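Local atomic coordinates of methylenetetrahydrofolate--tRNA-(uracil-5-)-methyltransferase TrmFO (Thermus thermophilus, PDB entry 3G5S), a protein that catalyses the folate-dependent methylation of uridine 54 in tRNA to 5-methyluridine, using FAD as cofactor and NADH or NADPH as reductant. Residues Ser168-Cys174 with Pro294-Glu300; Tyr196-His200 with Gly233-Leu238; Trp283-Lys287 with Ile301-Val306. One frame throughout, in Å; residues are numbered along the deposited sequence.

Interaction 1: Ser168-Cys174 with Pro294-Glu300. With EDO (1,2-ethanediol), chain H.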
loop_
_atom_site.group_PDB
_atom_site.type_symbol
_atom_site.label_atom_id
_atom_site.label_comp_id
_atom_site.label_asym_id
_atom_site.label_seq_id
_atom_site.Cartn_x
_atom_site.Cartn_y
_atom_site.Cartn_z
ATOM N N SER A 168 5.272 4.099 20.032
ATOM C CA SER A 168 5.090 5.539 20.195
ATOM C C SER A 168 3.864 5.884 21.037
ATOM O O SER A 168 3.618 7.051 21.316
ATOM C CB SER A 168 5.023 6.246 18.838
ATOM O OG SER A 168 3.781 6.030 18.185
ATOM N N ILE A 169 3.104 4.867 21.439
ATOM C CA ILE A 169 1.940 5.065 22.289
ATOM C C ILE A 169 2.340 5.136 23.763
ATOM O O ILE A 169 3.152 4.338 24.236
ATOM C CB ILE A 169 0.927 3.916 22.109
ATOM C CG1 ILE A 169 0.507 3.790 20.642
ATOM C CG2 ILE A 169 -0.285 4.127 23.009
ATOM C CD1 ILE A 169 -0.299 2.532 20.342
ATOM N N ASP A 170 1.775 6.103 24.479
ATOM C CA ASP A 170 1.952 6.200 25.921
ATOM C C ASP A 170 0.912 5.315 26.589
ATOM O O ASP A 170 -0.244 5.711 26.758
ATOM C CB ASP A 170 1.814 7.655 26.371
ATOM C CG ASP A 170 1.849 7.819 27.879
ATOM O OD1 ASP A 170 2.087 6.832 28.606
ATOM O OD2 ASP A 170 1.635 8.961 28.339
ATOM N N LEU A 171 1.328 4.108 26.956
ATOM C CA LEU A 171 0.402 3.103 27.463
ATOM C C LEU A 171 -0.200 3.458 28.823
ATOM O O LEU A 171 -1.190 2.861 29.239
ATOM C CB LEU A 171 1.073 1.729 27.510
ATOM C CG LEU A 171 1.533 1.185 26.155
ATOM C CD1 LEU A 171 2.383 -0.060 26.342
ATOM C CD2 LEU A 171 0.344 0.898 25.245
ATOM N N THR A 172 0.380 4.435 29.511
ATOM C CA THR A 172 -0.165 4.829 30.808
ATOM C C THR A 172 -1.498 5.561 30.657
ATOM O O THR A 172 -2.181 5.825 31.645
ATOM C CB THR A 172 0.806 5.719 31.616
ATOM O OG1 THR A 172 0.898 7.013 31.006
ATOM C CG2 THR A 172 2.194 5.085 31.704
ATOM N N LYS A 173 -1.862 5.893 29.423
ATOM C CA LYS A 173 -3.104 6.611 29.166
ATOM C C LYS A 173 -4.108 5.755 28.398
ATOM O O LYS A 173 -5.110 6.261 27.881
ATOM C CB LYS A 173 -2.819 7.917 28.424
ATOM C CG LYS A 173 -2.045 8.919 29.271
ATOM C CD LYS A 173 -1.686 10.175 28.495
ATOM C CE LYS A 173 -0.839 11.115 29.341
ATOM N NZ LYS A 173 -1.544 11.542 30.583
ATOM N N CYS A 174 -3.841 4.457 28.333
ATOM C CA CYS A 174 -4.741 3.525 27.663
ATOM C C CYS A 174 -5.039 2.311 28.524
ATOM O O CYS A 174 -4.356 2.049 29.506
ATOM C CB CYS A 174 -4.132 3.008 26.362
ATOM S SG CYS A 174 -3.208 4.169 25.377
ATOM N N PRO A 294 -5.546 11.274 24.114
ATOM C CA PRO A 294 -4.716 10.791 25.223
ATOM C C PRO A 294 -4.025 9.478 24.878
ATOM O O PRO A 294 -4.667 8.545 24.388
ATOM C CB PRO A 294 -5.727 10.586 26.353
ATOM C CG PRO A 294 -6.833 11.538 26.044
ATOM C CD PRO A 294 -6.927 11.564 24.541
ATOM N N GLY A 295 -2.719 9.421 25.127
ATOM C CA GLY A 295 -1.912 8.273 24.763
ATOM C C GLY A 295 -1.168 8.458 23.452
ATOM O O GLY A 295 -0.126 7.841 23.232
ATOM N N LEU A 296 -1.692 9.321 22.588
ATOM C CA LEU A 296 -1.139 9.495 21.251
ATOM C C LEU A 296 -0.435 10.841 21.063
ATOM O O LEU A 296 -0.144 11.238 19.933
ATOM C CB LEU A 296 -2.238 9.305 20.195
ATOM C CG LEU A 296 -2.990 7.972 20.271
ATOM C CD1 LEU A 296 -3.989 7.858 19.129
ATOM C CD2 LEU A 296 -2.038 6.782 20.254
ATOM N N GLU A 297 -0.143 11.529 22.164
ATOM C CA GLU A 297 0.442 12.862 22.086
ATOM C C GLU A 297 1.755 12.904 21.308
ATOM O O GLU A 297 2.088 13.921 20.698
ATOM C CB GLU A 297 0.637 13.445 23.489
ATOM C CG GLU A 297 -0.666 13.803 24.190
ATOM C CD GLU A 297 -1.231 12.681 25.047
ATOM O OE1 GLU A 297 -0.763 11.525 24.945
ATOM O OE2 GLU A 297 -2.156 12.959 25.838
ATOM N N ASN A 298 2.502 11.804 21.345
ATOM C CA ASN A 298 3.752 11.710 20.602
ATOM C C ASN A 298 3.747 10.538 19.628
ATOM O O ASN A 298 4.789 9.988 19.286
ATOM C CB ASN A 298 4.927 11.614 21.568
ATOM C CG ASN A 298 5.080 12.868 22.396
ATOM O OD1 ASN A 298 5.525 13.897 21.895
ATOM N ND2 ASN A 298 4.688 12.796 23.662
ATOM N N ALA A 299 2.559 10.165 19.178
ATOM C CA ALA A 299 2.424 9.041 18.269
ATOM C C ALA A 299 3.139 9.297 16.949
ATOM O O ALA A 299 3.125 10.417 16.430
ATOM C CB ALA A 299 0.961 8.743 18.022
ATOM N N GLU A 300 3.761 8.243 16.422
ATOM C CA GLU A 300 4.374 8.264 15.100
ATOM C C GLU A 300 3.393 7.612 14.134
ATOM O O GLU A 300 3.098 6.423 14.238
ATOM C CB GLU A 300 5.700 7.494 15.094
ATOM C CG GLU A 300 6.363 7.432 13.721
ATOM C CD GLU A 300 7.683 6.666 13.708
ATOM O OE1 GLU A 300 8.366 6.605 14.753
ATOM O OE2 GLU A 300 8.047 6.130 12.638
HETATM C C1 EDO H . 11.793 4.885 13.983
HETATM O O1 EDO H . 10.712 4.973 14.919
HETATM C C2 EDO H . 11.276 4.346 12.656
HETATM O O2 EDO H . 10.424 5.325 12.048
HETATM O O HOH W 1 2.212 9.111 22.470
HETATM O O HOH W 2 1.522 11.017 26.479
HETATM O O HOH W 3 -3.002 13.198 28.445
#

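Interaction 2: Tyr196-His200 with Gly233-Leu238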
loop_
_atom_site.group_PDB
_atom_site.type_symbol
_atom_site.label_atom_id
_atom_site.label_comp_id
_atom_site.label_asym_id
_atom_site.label_seq_id
_atom_site.Cartn_x
_atom_site.Cartn_y
_atom_site.Cartn_z
ATOM N N TYR A 196 -13.009 15.563 24.604
ATOM C CA TYR A 196 -13.835 15.286 23.439
ATOM C C TYR A 196 -14.262 16.576 22.743
ATOM O O TYR A 196 -14.194 16.692 21.525
ATOM C CB TYR A 196 -15.064 14.450 23.799
ATOM C CG TYR A 196 -16.011 14.334 22.631
ATOM C CD1 TYR A 196 -15.706 13.516 21.550
ATOM C CD2 TYR A 196 -17.188 15.071 22.585
ATOM C CE1 TYR A 196 -16.554 13.421 20.470
ATOM C CE2 TYR A 196 -18.046 14.979 21.503
ATOM C CZ TYR A 196 -17.723 14.150 20.450
ATOM O OH TYR A 196 -18.552 14.045 19.362
ATOM N N ARG A 197 -14.702 17.558 23.522
ATOM C CA ARG A 197 -15.135 18.823 22.940
ATOM C C ARG A 197 -14.022 19.509 22.130
ATOM O O ARG A 197 -14.271 19.989 21.024
ATOM C CB ARG A 197 -15.715 19.751 24.016
ATOM C CG ARG A 197 -16.913 19.147 24.765
ATOM C CD ARG A 197 -17.691 20.190 25.576
ATOM N NE ARG A 197 -18.749 20.824 24.793
ATOM C CZ ARG A 197 -20.045 20.551 24.920
ATOM N NH1 ARG A 197 -20.455 19.655 25.809
ATOM N NH2 ARG A 197 -20.936 21.175 24.162
ATOM N N ARG A 198 -12.804 19.539 22.667
ATOM C CA ARG A 198 -11.655 20.111 21.950
ATOM C C ARG A 198 -11.416 19.363 20.638
ATOM O O ARG A 198 -11.214 19.973 19.589
ATOM C CB ARG A 198 -10.382 20.077 22.819
ATOM C CG ARG A 198 -9.102 20.616 22.132
ATOM C CD ARG A 198 -7.811 20.240 22.887
ATOM N NE ARG A 198 -6.602 20.744 22.222
ATOM C CZ ARG A 198 -5.399 20.183 22.318
ATOM N NH1 ARG A 198 -5.229 19.087 23.046
ATOM N NH2 ARG A 198 -4.365 20.705 21.672
ATOM N N PHE A 199 -11.445 18.036 20.712
ATOM C CA PHE A 199 -11.189 17.179 19.565
ATOM C C PHE A 199 -12.267 17.363 18.492
ATOM O O PHE A 199 -11.971 17.543 17.307
ATOM C CB PHE A 199 -11.127 15.728 20.038
ATOM C CG PHE A 199 -10.727 14.752 18.974
ATOM C CD1 PHE A 199 -9.422 14.692 18.516
ATOM C CD2 PHE A 199 -11.649 13.870 18.455
ATOM C CE1 PHE A 199 -9.053 13.781 17.547
ATOM C CE2 PHE A 199 -11.284 12.957 17.485
ATOM C CZ PHE A 199 -9.981 12.912 17.033
ATOM N N HIS A 200 -13.524 17.333 18.919
ATOM C CA HIS A 200 -14.640 17.515 18.004
ATOM C C HIS A 200 -14.568 18.874 17.309
ATOM O O HIS A 200 -14.765 18.966 16.101
ATOM C CB HIS A 200 -15.971 17.354 18.738
ATOM C CG HIS A 200 -17.163 17.652 17.888
ATOM N ND1 HIS A 200 -17.895 18.814 18.007
ATOM C CD2 HIS A 200 -17.743 16.943 16.890
ATOM C CE1 HIS A 200 -18.877 18.805 17.123
ATOM N NE2 HIS A 200 -18.806 17.682 16.432
ATOM N N GLY A 233 -22.937 16.598 13.729
ATOM C CA GLY A 233 -23.390 16.891 15.078
ATOM C C GLY A 233 -22.493 16.406 16.202
ATOM O O GLY A 233 -21.777 15.420 16.058
ATOM N N TYR A 234 -22.552 17.109 17.329
ATOM C CA TYR A 234 -21.798 16.770 18.534
ATOM C C TYR A 234 -21.992 15.312 18.966
ATOM O O TYR A 234 -21.054 14.668 19.425
ATOM C CB TYR A 234 -22.212 17.716 19.668
ATOM C CG TYR A 234 -21.475 17.544 20.979
ATOM C CD1 TYR A 234 -21.992 16.746 21.992
ATOM C CD2 TYR A 234 -20.276 18.206 21.215
ATOM C CE1 TYR A 234 -21.326 16.602 23.202
ATOM C CE2 TYR A 234 -19.605 18.068 22.420
ATOM C CZ TYR A 234 -20.135 17.264 23.407
ATOM O OH TYR A 234 -19.469 17.130 24.608
ATOM N N GLN A 235 -23.205 14.790 18.821
ATOM C CA GLN A 235 -23.495 13.439 19.300
ATOM C C GLN A 235 -22.921 12.332 18.429
ATOM O O GLN A 235 -22.734 11.211 18.892
ATOM C CB GLN A 235 -25.003 13.222 19.394
ATOM C CG GLN A 235 -25.700 14.058 20.438
ATOM C CD GLN A 235 -27.148 13.643 20.588
ATOM O OE1 GLN A 235 -27.984 13.934 19.732
ATOM N NE2 GLN A 235 -27.447 12.935 21.665
ATOM N N THR A 236 -22.667 12.648 17.167
ATOM C CA THR A 236 -22.422 11.628 16.157
ATOM C C THR A 236 -21.239 10.719 16.491
ATOM O O THR A 236 -21.364 9.494 16.472
ATOM C CB THR A 236 -22.224 12.278 14.780
ATOM O OG1 THR A 236 -23.166 13.345 14.611
ATOM C CG2 THR A 236 -22.383 11.257 13.676
ATOM N N LEU A 237 -20.089 11.303 16.800
ATOM C CA LEU A 237 -18.925 10.479 17.114
ATOM C C LEU A 237 -19.136 9.638 18.379
ATOM O O LEU A 237 -18.594 8.538 18.503
ATOM C CB LEU A 237 -17.658 11.333 17.232
ATOM C CG LEU A 237 -17.168 11.936 15.915
ATOM C CD1 LEU A 237 -16.133 13.020 16.169
ATOM C CD2 LEU A 237 -16.604 10.855 15.005
ATOM N N LEU A 238 -19.945 10.154 19.304
ATOM C CA LEU A 238 -20.222 9.471 20.566
ATOM C C LEU A 238 -21.131 8.260 20.371
ATOM O O LEU A 238 -21.064 7.294 21.133
ATOM C CB LEU A 238 -20.832 10.438 21.586
ATOM C CG LEU A 238 -19.973 11.649 21.952
ATOM C CD1 LEU A 238 -20.756 12.602 22.844
ATOM C CD2 LEU A 238 -18.671 11.216 22.615
HETATM O O HOH W 4 -19.499 14.121 16.539
#

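Interaction 3: Trp283-Lys287 with Ile301-Val306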
loop_
_atom_site.group_PDB
_atom_site.type_symbol
_atom_site.label_atom_id
_atom_site.label_comp_id
_atom_site.label_asym_id
_atom_site.label_seq_id
_atom_site.Cartn_x
_atom_site.Cartn_y
_atom_site.Cartn_z
ATOM N N TRP A 283 -2.801 15.187 5.513
ATOM C CA TRP A 283 -1.993 14.422 6.447
ATOM C C TRP A 283 -1.473 15.245 7.644
ATOM O O TRP A 283 -1.528 14.771 8.773
ATOM C CB TRP A 283 -0.906 13.656 5.686
ATOM C CG TRP A 283 -1.512 12.610 4.763
ATOM C CD1 TRP A 283 -2.843 12.418 4.501
ATOM C CD2 TRP A 283 -0.811 11.645 3.972
ATOM N NE1 TRP A 283 -3.012 11.382 3.615
ATOM C CE2 TRP A 283 -1.782 10.892 3.273
ATOM C CE3 TRP A 283 0.539 11.337 3.794
ATOM C CZ2 TRP A 283 -1.440 9.850 2.415
ATOM C CZ3 TRP A 283 0.872 10.301 2.937
ATOM C CH2 TRP A 283 -0.113 9.574 2.259
ATOM N N PRO A 284 -1.001 16.486 7.414
ATOM C CA PRO A 284 -0.570 17.262 8.588
ATOM C C PRO A 284 -1.715 17.521 9.566
ATOM O O PRO A 284 -1.490 17.609 10.774
ATOM C CB PRO A 284 -0.080 18.578 7.975
ATOM C CG PRO A 284 0.351 18.198 6.585
ATOM C CD PRO A 284 -0.647 17.156 6.151
ATOM N N GLU A 285 -2.934 17.638 9.053
ATOM C CA GLU A 285 -4.093 17.807 9.924
ATOM C C GLU A 285 -4.382 16.539 10.718
ATOM O O GLU A 285 -4.720 16.603 11.896
ATOM C CB GLU A 285 -5.327 18.226 9.129
ATOM C CG GLU A 285 -5.192 19.589 8.472
ATOM C CD GLU A 285 -5.190 20.738 9.474
ATOM O OE1 GLU A 285 -4.225 20.875 10.261
ATOM O OE2 GLU A 285 -6.163 21.512 9.468
ATOM N N GLN A 286 -4.249 15.383 10.076
ATOM C CA GLN A 286 -4.412 14.125 10.785
ATOM C C GLN A 286 -3.426 14.030 11.940
ATOM O O GLN A 286 -3.792 13.633 13.040
ATOM C CB GLN A 286 -4.206 12.942 9.845
ATOM C CG GLN A 286 -5.294 12.773 8.801
ATOM C CD GLN A 286 -5.131 11.494 8.000
ATOM O OE1 GLN A 286 -4.801 10.445 8.549
ATOM N NE2 GLN A 286 -5.368 11.580 6.699
ATOM N N LYS A 287 -2.171 14.377 11.690
ATOM C CA LYS A 287 -1.178 14.314 12.753
ATOM C C LYS A 287 -1.546 15.222 13.927
ATOM O O LYS A 287 -1.484 14.815 15.088
ATOM C CB LYS A 287 0.210 14.664 12.218
ATOM C CG LYS A 287 1.295 14.601 13.271
ATOM C CD LYS A 287 2.656 14.896 12.672
ATOM C CE LYS A 287 3.747 14.818 13.725
ATOM N NZ LYS A 287 5.088 15.081 13.135
ATOM N N ILE A 301 2.862 8.400 13.213
ATOM C CA ILE A 301 1.912 7.890 12.239
ATOM C C ILE A 301 2.686 7.307 11.077
ATOM O O ILE A 301 3.440 8.021 10.416
ATOM C CB ILE A 301 0.970 9.000 11.741
ATOM C CG1 ILE A 301 0.114 9.521 12.897
ATOM C CG2 ILE A 301 0.097 8.490 10.603
ATOM C CD1 ILE A 301 -0.102 11.012 12.871
ATOM N N VAL A 302 2.507 6.011 10.836
ATOM C CA VAL A 302 3.226 5.340 9.764
ATOM C C VAL A 302 2.396 5.179 8.491
ATOM O O VAL A 302 2.960 4.969 7.424
ATOM C CB VAL A 302 3.798 3.977 10.214
ATOM C CG1 VAL A 302 4.848 4.171 11.294
ATOM C CG2 VAL A 302 2.693 3.054 10.698
ATOM N N ARG A 303 1.073 5.285 8.592
ATOM C CA ARG A 303 0.228 5.223 7.408
ATOM C C ARG A 303 -0.960 6.137 7.658
ATOM O O ARG A 303 -1.707 5.926 8.607
ATOM C CB ARG A 303 -0.234 3.783 7.148
ATOM C CG ARG A 303 -0.934 3.580 5.815
ATOM C CD ARG A 303 -2.450 3.889 5.853
ATOM N NE ARG A 303 -3.072 3.241 4.706
ATOM C CZ ARG A 303 -3.345 3.817 3.537
ATOM N NH1 ARG A 303 -3.149 5.119 3.349
ATOM N NH2 ARG A 303 -3.853 3.077 2.553
ATOM N N TYR A 304 -1.108 7.174 6.841
ATOM C CA TYR A 304 -2.191 8.135 7.027
ATOM C C TYR A 304 -3.515 7.630 6.454
ATOM O O TYR A 304 -3.540 6.836 5.516
ATOM C CB TYR A 304 -1.814 9.481 6.414
ATOM C CG TYR A 304 -0.847 10.261 7.271
ATOM C CD1 TYR A 304 -1.315 11.061 8.304
ATOM C CD2 TYR A 304 0.529 10.187 7.073
ATOM C CE1 TYR A 304 -0.461 11.770 9.107
ATOM C CE2 TYR A 304 1.402 10.902 7.877
ATOM C CZ TYR A 304 0.897 11.690 8.892
ATOM O OH TYR A 304 1.739 12.408 9.699
ATOM N N GLY A 305 -4.624 8.090 7.021
ATOM C CA GLY A 305 -5.933 7.701 6.524
ATOM C C GLY A 305 -6.247 8.323 5.178
ATOM O O GLY A 305 -5.776 9.424 4.868
ATOM N N VAL A 306 -7.030 7.607 4.379
ATOM C CA VAL A 306 -7.459 8.087 3.072
ATOM C C VAL A 306 -8.837 7.532 2.743
ATOM O O VAL A 306 -9.245 6.500 3.280
ATOM C CB VAL A 306 -6.495 7.672 1.945
ATOM C CG1 VAL A 306 -5.125 8.288 2.158
ATOM C CG2 VAL A 306 -6.425 6.153 1.828
HETATM O O HOH W 5 -6.399 11.688 3.354
#

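Interaction 1: Ser168-Cys174 with Pro294-Glu300
Start at Ser168, whose hydroxyl reaches straight into the other segment: OG accepts a nearly linear hydrogen bond from Glu300 N (2.8 Å) and is also hydrogen-bonded to the carbonyl of Leu165. The second direct bond runs the other way, from Asp170 N to Gly295 O (2.9 Å). Between them sits water 1, which gives Ser168 O (2.7 Å) and Gly295 O (2.8 Å), two carbonyls that cannot bond each other, a shared donor and accepts from Asn298 N (2.9 Å). The segments are the loops next to two neighbouring antiparallel strands, so the contact continues the pairing of edge strand 301-303 with its neighbour 163-165 into them. Each loop is also tied internally. Asp170 OD1 forms an Asx turn with Thr172 N (3.1 Å) and accepts from Thr172 OG1 (2.7 Å), while Leu296-Ala299 is a type I turn closed by Ala299 N to Leu296 O (3.0 Å). Glu297 OE1 takes Gly295 N (2.9 Å) and shares water 2 with Asp170 OD2, both at 2.8 Å from that water. Gly295, at positive phi, fits close to Cys174, where a CB would strike SG. Beneath the polar layer, Ile169 CG1 meets Leu296 CD2 at 3.9 Å. At the far end, both carboxylate oxygens of Glu300 accept from an ethanediol, probably a crystallisation additive, which is also hydrogen-bonded to Arg413.

Interaction 2: Tyr196-His200 with Gly233-Leu238
Tyr234 and Tyr196 bury the most surface here, with His200 third, and the three rings form an aromatic cluster. Tyr196 and His200 stand one turn apart on helix 193-205, both with CA-to-CB bonds aimed at the other segment, and Tyr234 comes in from segment 233-238. The edge of Tyr196 meets the face of Tyr234 in a T-shaped pair, with centroids 5.1 Å apart and planes at 79°. Tyr234 in turn presents its own edge to the face of His200, at 5.7 Å between centroids and again 79°, so each successive ring turns roughly a right angle. Tyr234 CA also sits over the His200 ring, 4.1 Å from its centroid, in a CH-pi contact. The far end of Tyr196 does the polar work: OH donates to Tyr234 O (2.6 Å) and accepts from water 4 (3.0 Å), which also donates to Gly233 O (2.7 Å) and accepts from Leu237 N (2.9 Å). Leucines close round the same ring, with Leu238 CD2 3.7 Å from its centroid, directly over a face, and Leu237 CB 3.6 Å from Tyr196 OH, near the ring edge. His200 NE2 is hydrogen-bonded to the carbonyl of Ala230, in the helix just before Gly233. The contact is therefore mostly aromatic and apolar, yet the short bond from Tyr196 OH to Tyr234 O, and water 4 on Gly233 O and Leu237 N, give backbone polar groups partners beside the rings.

Interaction 3: Trp283-Lys287 with Ile301-Val306
Segment 283-287 is the first turn of helix 283-290, with Lys287 N bonded to Trp283 O at 3.0 Å. Segment 301-306 runs past it in the opposite sense, the closest CA pairs being Trp283 with Tyr304 (6.3 Å) and Lys287 with Ile301 (7.1 Å). The strand side is not straight: the chain turns a corner at Val302, and Val302 and Arg303 both face Ile163 of the adjacent strand in a classic beta bulge. Tyr304, which buries the most surface, points its CA-to-CB bond at the helix. Its ring and the five-membered ring of Trp283 are nearly parallel (12°) but slid apart, centroids 4.6 Å from each other, so they barely overlap. Instead, each CB covers the other ring: Tyr304 CB lies 3.3 Å from the centroid of the Trp283 five-membered ring, and Trp283 CB 3.7 Å from that of Tyr304, two reciprocal CH-pi contacts. Gln286 supplies the polar anchor, its amide holding both sides of one residue: OE1 accepts from Gly305 N (2.8 Å) and NE2 donates to Gly305 O (2.9 Å), much as a neighbouring strand's backbone would. NE2 is also bonded to the carbonyl of Leu281. At the other end Ile301 CD1 packs 3.5 Å from Lys287 CA. This is the first turn of a helix packed on the chain leaving a bulged edge strand of the antiparallel sheet, meeting the strand itself at Ile301. It lies near the ligands without touching them: the Trp283 side chain is about 8 Å from bound FAD, and Gly305 about 8 Å from bound glutathione.

How the interactions relate
Following the chain from the N terminus, 168-174 comes first, just after strand 163-165, and waits for its partner. Interaction 2 opens on helix 193-205 and closes with 233-238, a short loop lying wholly within the long one that interaction 1 spans. Next, helix 283-290 opens interaction 3; then 294-300 closes interaction 1, and 301-306, continuing directly from it, closes interaction 3, so these two cross. Interactions 2 and 3 follow in series. Interaction 1 joins the loop before edge strand 301-303 to the loop after strand 163-165; interaction 3 joins that strand's first residue and the chain beyond it to helix 283-290, while interaction 2 joins two helices about 20 Å, centre to centre, from either.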